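Local coordinates for 4-alpha-glucanotransferase (Corynebacterium glutamicum, PDB 5B68), which belongs to the amylomaltase (MalQ) family, also called disproportionating enzymes, and joins an N-terminal beta-sandwich domain to a TIM-barrel-type domain, at residues Pro140-His144 with Ile493-Glu499; Thr162-Leu166 with Ala522-Ile526. One frame throughout, in Å; residues are numbered along the deposited sequence.

Interaction 1 (Pro140-His144 with Ile493-Glu499); sequences PLGWH and ILALEAE
The start of strand 142-150 meets helix 487-500 with the axes of the short segments approaching to 10.0 Å and 117° between their N-to-C directions. By CA atoms the closest pair is Gly142 and Leu496, 7.3 Å apart; at the glycine's phi/psi of 136/-163 a CB would jam against the carbonyl O of Leu141, so glycine suits the position. Along the helix, Ile493 comes first: its CG2 touches the ring edge of Trp143 at CH2, 3.7 Å away. The indole (chi1 m, chi2 87°) thus reaches along the helix, while Ile160 of strand 153-162 also lines this apolar patch. Leu496, in the tp rotamer and directed at the strand, fills the centre: its CD2 lies 3.6 Å from Trp143 NE1, and its CD1 3.8 Å from Leu141 CB and 3.9 Å from Gly142 N. The arrangement is an interdomain one, the MalQ N-terminal sandwich resting on a helix of the TIM-barrel-type domain. One turn on from Ile493, Glu497 curls back (chi1 m, chi2 m) so that its OE2 accepts a hydrogen bond from Trp143 NE1 at 2.9 Å; OE2 also forms a salt bridge with Arg448. Last, Glu499 offers CG to Leu141 CD1 at 4.4 Å, its carboxylate hydrogen-bonding Ser167.

Interaction 2 (Thr162-Leu166 with Ala522-Ile526); sequences TPARL and AQRGI
Arg524, Leu166 and Arg165 carry most of this contact, in which an irregular linker runs past the C-terminal end of a helix. The backbones come close: the CA atoms of Arg165 and Arg524 are 4.1 Å apart, those of Leu166 and Gly525 5.2 Å. Arg524 starts with its CB directed away, but chi1 m, chi2 near -96° and trans outer torsions bring the guanidinium round to the linker. There NH1 donates to Thr162 OG1 at 2.9 Å and to Pro163 O at 2.8 Å, while a water, 2.7 Å from Arg524 NH2 and 2.8 Å from Thr162 OG1, closes a small polar ring. The carbonyl of Arg524 is used as well: Leu166 N donates to Arg524 O at 2.9 Å, nearly linear, and Arg165 CA makes a CA-H...O contact with the same oxygen at 3.5 Å. Leu166 (mt) points at the helix end and sets CD1 3.8 Å from Ile526 CG1 and 3.7 Å from Gly525 O. Arg165, extended through chi3, lays one guanidinium face over Gly525 CA; NH2 gives Ala522 O a weak hydrogen bond of 3.3 Å, whereas NH1 has its salt bridge with Asp170. The helix ends in a Schellman motif, with Gly525 at positive phi (74/24) where glycine is favoured and a side chain would crowd Leu166 O and Arg165 CG. Around this junction, Val80 of strand 76-80 touches Arg524, while Leu166 and Ile526 pack on helix 487-500 and on Val505 of strand 504-507.

The two contacts show how one domain interface can be built from parts of a chain far apart in sequence. Their centres lie 11 Å apart, on the same side of the chain's centre, and their segments alternate in sequence: 140-144, 162-166, 493-499, 522-526. The first two belong to the strand 142-150 and to the exit from its antiparallel partner 153-162; the last two flank strand 504-507 of the parallel barrel sheet. Helix 487-500 links the sites directly, since Leu496 CA of interaction 1 lies 3.4 Å from Pro163 CD of interaction 2, and Ala495 O 3.4 Å from Leu166 CD2. The sandwich and its outgoing linker therefore meet the barrel periphery over one continuous surface.

Interaction 1 (Pro140-His144 with Ile493-Glu499)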
loop_
_atom_site.group_PDB
_atom_site.type_symbol
_atom_site.label_atom_id
_atom_site.label_comp_id
_atom_site.label_asym_id
_atom_site.label_seq_id
_atom_site.Cartn_x
_atom_site.Cartn_y
_atom_site.Cartn_z
ATOM N N PRO A 140 -7.977 -26.847 2.345
ATOM C CA PRO A 140 -8.381 -25.747 1.465
ATOM C C PRO A 140 -7.616 -24.498 1.851
ATOM O O PRO A 140 -7.164 -24.376 3.005
ATOM C CB PRO A 140 -9.894 -25.597 1.767
ATOM C CG PRO A 140 -10.071 -26.110 3.133
ATOM C CD PRO A 140 -9.048 -27.184 3.332
ATOM N N LEU A 141 -7.616 -23.544 0.948
ATOM C CA LEU A 141 -7.132 -22.189 1.245
ATOM C C LEU A 141 -7.913 -21.602 2.377
ATOM O O LEU A 141 -9.062 -21.926 2.525
ATOM C CB LEU A 141 -7.281 -21.316 0.008
ATOM C CG LEU A 141 -6.497 -21.735 -1.232
ATOM C CD1 LEU A 141 -6.690 -20.675 -2.320
ATOM C CD2 LEU A 141 -5.036 -21.844 -0.976
ATOM N N GLY A 142 -7.272 -20.789 3.213
ATOM C CA GLY A 142 -8.041 -19.954 4.121
ATOM C C GLY A 142 -7.481 -19.938 5.509
ATOM O O GLY A 142 -6.286 -20.218 5.760
ATOM N N TRP A 143 -8.363 -19.496 6.400
ATOM C CA TRP A 143 -8.020 -19.096 7.744
ATOM C C TRP A 143 -8.548 -20.097 8.737
ATOM O O TRP A 143 -9.662 -19.999 9.184
ATOM C CB TRP A 143 -8.604 -17.698 8.016
ATOM C CG TRP A 143 -7.993 -16.719 7.121
ATOM C CD1 TRP A 143 -8.395 -16.391 5.872
ATOM C CD2 TRP A 143 -6.795 -15.997 7.360
ATOM N NE1 TRP A 143 -7.535 -15.488 5.319
ATOM C CE2 TRP A 143 -6.538 -15.231 6.218
ATOM C CE3 TRP A 143 -5.920 -15.912 8.433
ATOM C CZ2 TRP A 143 -5.447 -14.387 6.127
ATOM C CZ3 TRP A 143 -4.844 -15.081 8.340
ATOM C CH2 TRP A 143 -4.605 -14.333 7.195
ATOM N N HIS A 144 -7.702 -21.067 9.041
ATOM C CA HIS A 144 -7.992 -22.163 9.945
ATOM C C HIS A 144 -7.330 -21.996 11.311
ATOM O O HIS A 144 -6.700 -20.998 11.572
ATOM C CB HIS A 144 -7.580 -23.480 9.301
ATOM C CG HIS A 144 -7.929 -23.564 7.852
ATOM N ND1 HIS A 144 -9.157 -23.190 7.368
ATOM C CD2 HIS A 144 -7.194 -23.913 6.777
ATOM C CE1 HIS A 144 -9.177 -23.347 6.063
ATOM N NE2 HIS A 144 -7.996 -23.777 5.677
ATOM N N ILE A 493 0.018 -14.524 2.649
ATOM C CA ILE A 493 -1.275 -13.946 2.971
ATOM C C ILE A 493 -1.713 -12.900 1.935
ATOM O O ILE A 493 -2.860 -12.805 1.650
ATOM C CB ILE A 493 -1.258 -13.412 4.409
ATOM C CG1 ILE A 493 -1.227 -14.604 5.410
ATOM C CG2 ILE A 493 -2.477 -12.506 4.707
ATOM C CD1 ILE A 493 -0.792 -14.202 6.826
ATOM N N LEU A 494 -0.806 -12.083 1.408
ATOM C CA LEU A 494 -1.147 -11.215 0.342
ATOM C C LEU A 494 -1.699 -12.030 -0.838
ATOM O O LEU A 494 -2.744 -11.695 -1.422
ATOM C CB LEU A 494 0.084 -10.387 -0.061
ATOM C CG LEU A 494 0.005 -9.591 -1.341
ATOM C CD1 LEU A 494 -1.070 -8.543 -1.215
ATOM C CD2 LEU A 494 1.343 -8.936 -1.600
ATOM N N ALA A 495 -1.030 -13.117 -1.191
ATOM C CA ALA A 495 -1.486 -13.957 -2.302
ATOM C C ALA A 495 -2.851 -14.597 -2.006
ATOM O O ALA A 495 -3.721 -14.629 -2.913
ATOM C CB ALA A 495 -0.472 -15.019 -2.675
ATOM N N LEU A 496 -3.036 -15.009 -0.762
ATOM C CA LEU A 496 -4.286 -15.607 -0.342
ATOM C C LEU A 496 -5.430 -14.614 -0.468
ATOM O O LEU A 496 -6.424 -14.940 -1.108
ATOM C CB LEU A 496 -4.210 -16.146 1.068
ATOM C CG LEU A 496 -5.504 -16.679 1.730
ATOM C CD1 LEU A 496 -6.176 -17.777 0.944
ATOM C CD2 LEU A 496 -5.141 -17.140 3.136
ATOM N N GLU A 497 -5.301 -13.468 0.155
ATOM C CA GLU A 497 -6.367 -12.477 0.070
ATOM C C GLU A 497 -6.697 -12.017 -1.371
ATOM O O GLU A 497 -7.887 -11.866 -1.753
ATOM C CB GLU A 497 -6.110 -11.363 1.029
ATOM C CG GLU A 497 -6.327 -11.746 2.493
ATOM C CD GLU A 497 -7.719 -12.217 2.778
ATOM O OE1 GLU A 497 -8.711 -11.503 2.435
ATOM O OE2 GLU A 497 -7.854 -13.329 3.366
ATOM N N ALA A 498 -5.662 -11.778 -2.168
ATOM C CA ALA A 498 -5.834 -11.500 -3.576
ATOM C C ALA A 498 -6.482 -12.627 -4.373
ATOM O O ALA A 498 -7.382 -12.377 -5.191
ATOM C CB ALA A 498 -4.501 -11.025 -4.216
ATOM N N GLU A 499 -6.087 -13.870 -4.128
ATOM C CA GLU A 499 -6.677 -14.985 -4.817
ATOM C C GLU A 499 -8.154 -15.090 -4.473
ATOM O O GLU A 499 -8.955 -15.231 -5.396
ATOM C CB GLU A 499 -5.930 -16.272 -4.546
ATOM C CG GLU A 499 -6.450 -17.460 -5.333
ATOM C CD GLU A 499 -6.143 -17.424 -6.830
ATOM O OE1 GLU A 499 -5.521 -16.487 -7.294
ATOM O OE2 GLU A 499 -6.548 -18.335 -7.553
#

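Interaction 2 (Thr162-Leu166 with Ala522-Ile526)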
loop_
_atom_site.group_PDB
_atom_site.type_symbol
_atom_site.label_atom_id
_atom_site.label_comp_id
_atom_site.label_asym_id
_atom_site.label_seq_id
_atom_site.Cartn_x
_atom_site.Cartn_y
_atom_site.Cartn_z
ATOM N N THR A 162 -2.105 -20.980 1.988
ATOM C CA THR A 162 -1.948 -19.920 1.018
ATOM C C THR A 162 -1.738 -20.524 -0.370
ATOM O O THR A 162 -1.319 -21.672 -0.510
ATOM C CB THR A 162 -0.797 -19.024 1.382
ATOM O OG1 THR A 162 0.437 -19.702 1.187
ATOM C CG2 THR A 162 -0.894 -18.452 2.809
ATOM N N PRO A 163 -2.161 -19.793 -1.412
ATOM C CA PRO A 163 -2.048 -20.391 -2.759
ATOM C C PRO A 163 -0.646 -20.369 -3.339
ATOM O O PRO A 163 0.114 -19.405 -3.155
ATOM C CB PRO A 163 -3.035 -19.560 -3.589
ATOM C CG PRO A 163 -2.957 -18.221 -2.938
ATOM C CD PRO A 163 -2.872 -18.498 -1.460
ATOM N N ALA A 164 -0.311 -21.411 -4.096
ATOM C CA ALA A 164 0.958 -21.441 -4.777
ATOM C C ALA A 164 1.148 -20.253 -5.795
ATOM O O ALA A 164 2.214 -19.710 -5.881
ATOM C CB ALA A 164 1.148 -22.808 -5.467
ATOM N N ARG A 165 0.077 -19.887 -6.523
ATOM C CA ARG A 165 0.157 -18.888 -7.569
ATOM C C ARG A 165 -1.200 -18.220 -7.798
ATOM O O ARG A 165 -2.253 -18.865 -7.848
ATOM C CB ARG A 165 0.624 -19.555 -8.845
ATOM C CG ARG A 165 1.049 -18.579 -9.969
ATOM C CD ARG A 165 1.429 -19.354 -11.241
ATOM N NE ARG A 165 1.675 -18.459 -12.399
ATOM C CZ ARG A 165 2.745 -17.695 -12.568
ATOM N NH1 ARG A 165 2.852 -17.004 -13.702
ATOM N NH2 ARG A 165 3.750 -17.620 -11.665
ATOM N N LEU A 166 -1.165 -16.907 -7.903
ATOM C CA LEU A 166 -2.324 -16.095 -8.257
ATOM C C LEU A 166 -2.797 -16.454 -9.692
ATOM O O LEU A 166 -1.978 -16.422 -10.611
ATOM C CB LEU A 166 -1.911 -14.613 -8.233
ATOM C CG LEU A 166 -1.722 -14.072 -6.860
ATOM C CD1 LEU A 166 -0.910 -12.820 -6.872
ATOM C CD2 LEU A 166 -3.083 -13.838 -6.206
ATOM N N ALA A 522 7.746 -13.758 -7.785
ATOM C CA ALA A 522 7.407 -14.191 -9.137
ATOM C C ALA A 522 6.730 -15.517 -9.118
ATOM O O ALA A 522 5.801 -15.765 -9.859
ATOM C CB ALA A 522 8.668 -14.374 -9.973
ATOM N N GLN A 523 7.206 -16.391 -8.255
ATOM C CA GLN A 523 6.566 -17.711 -8.185
ATOM C C GLN A 523 5.110 -17.675 -7.790
ATOM O O GLN A 523 4.283 -18.479 -8.274
ATOM C CB GLN A 523 7.311 -18.619 -7.223
ATOM C CG GLN A 523 8.626 -19.098 -7.805
ATOM C CD GLN A 523 9.486 -19.830 -6.784
ATOM O OE1 GLN A 523 9.052 -20.062 -5.662
ATOM N NE2 GLN A 523 10.731 -20.176 -7.172
ATOM N N ARG A 524 4.776 -16.704 -6.985
ATOM C CA ARG A 524 3.354 -16.516 -6.607
ATOM C C ARG A 524 2.501 -15.820 -7.599
ATOM O O ARG A 524 1.303 -15.556 -7.329
ATOM C CB ARG A 524 3.302 -15.691 -5.305
ATOM C CG ARG A 524 3.991 -16.352 -4.168
ATOM C CD ARG A 524 3.017 -17.120 -3.310
ATOM N NE ARG A 524 3.681 -17.489 -2.086
ATOM C CZ ARG A 524 3.132 -18.193 -1.095
ATOM N NH1 ARG A 524 1.862 -18.656 -1.104
ATOM N NH2 ARG A 524 3.894 -18.421 -0.018
ATOM N N GLY A 525 3.086 -15.404 -8.742
ATOM C CA GLY A 525 2.398 -14.586 -9.665
ATOM C C GLY A 525 2.198 -13.131 -9.314
ATOM O O GLY A 525 1.288 -12.501 -9.866
ATOM N N ILE A 526 3.073 -12.604 -8.438
ATOM C CA ILE A 526 3.071 -11.216 -8.111
ATOM C C ILE A 526 3.916 -10.480 -9.156
ATOM O O ILE A 526 5.100 -10.837 -9.372
ATOM C CB ILE A 526 3.566 -11.003 -6.694
ATOM C CG1 ILE A 526 2.544 -11.648 -5.707
ATOM C CG2 ILE A 526 3.760 -9.525 -6.397
ATOM C CD1 ILE A 526 3.030 -11.730 -4.239
HETATM O O HOH W 1 2.950 -19.131 2.393
#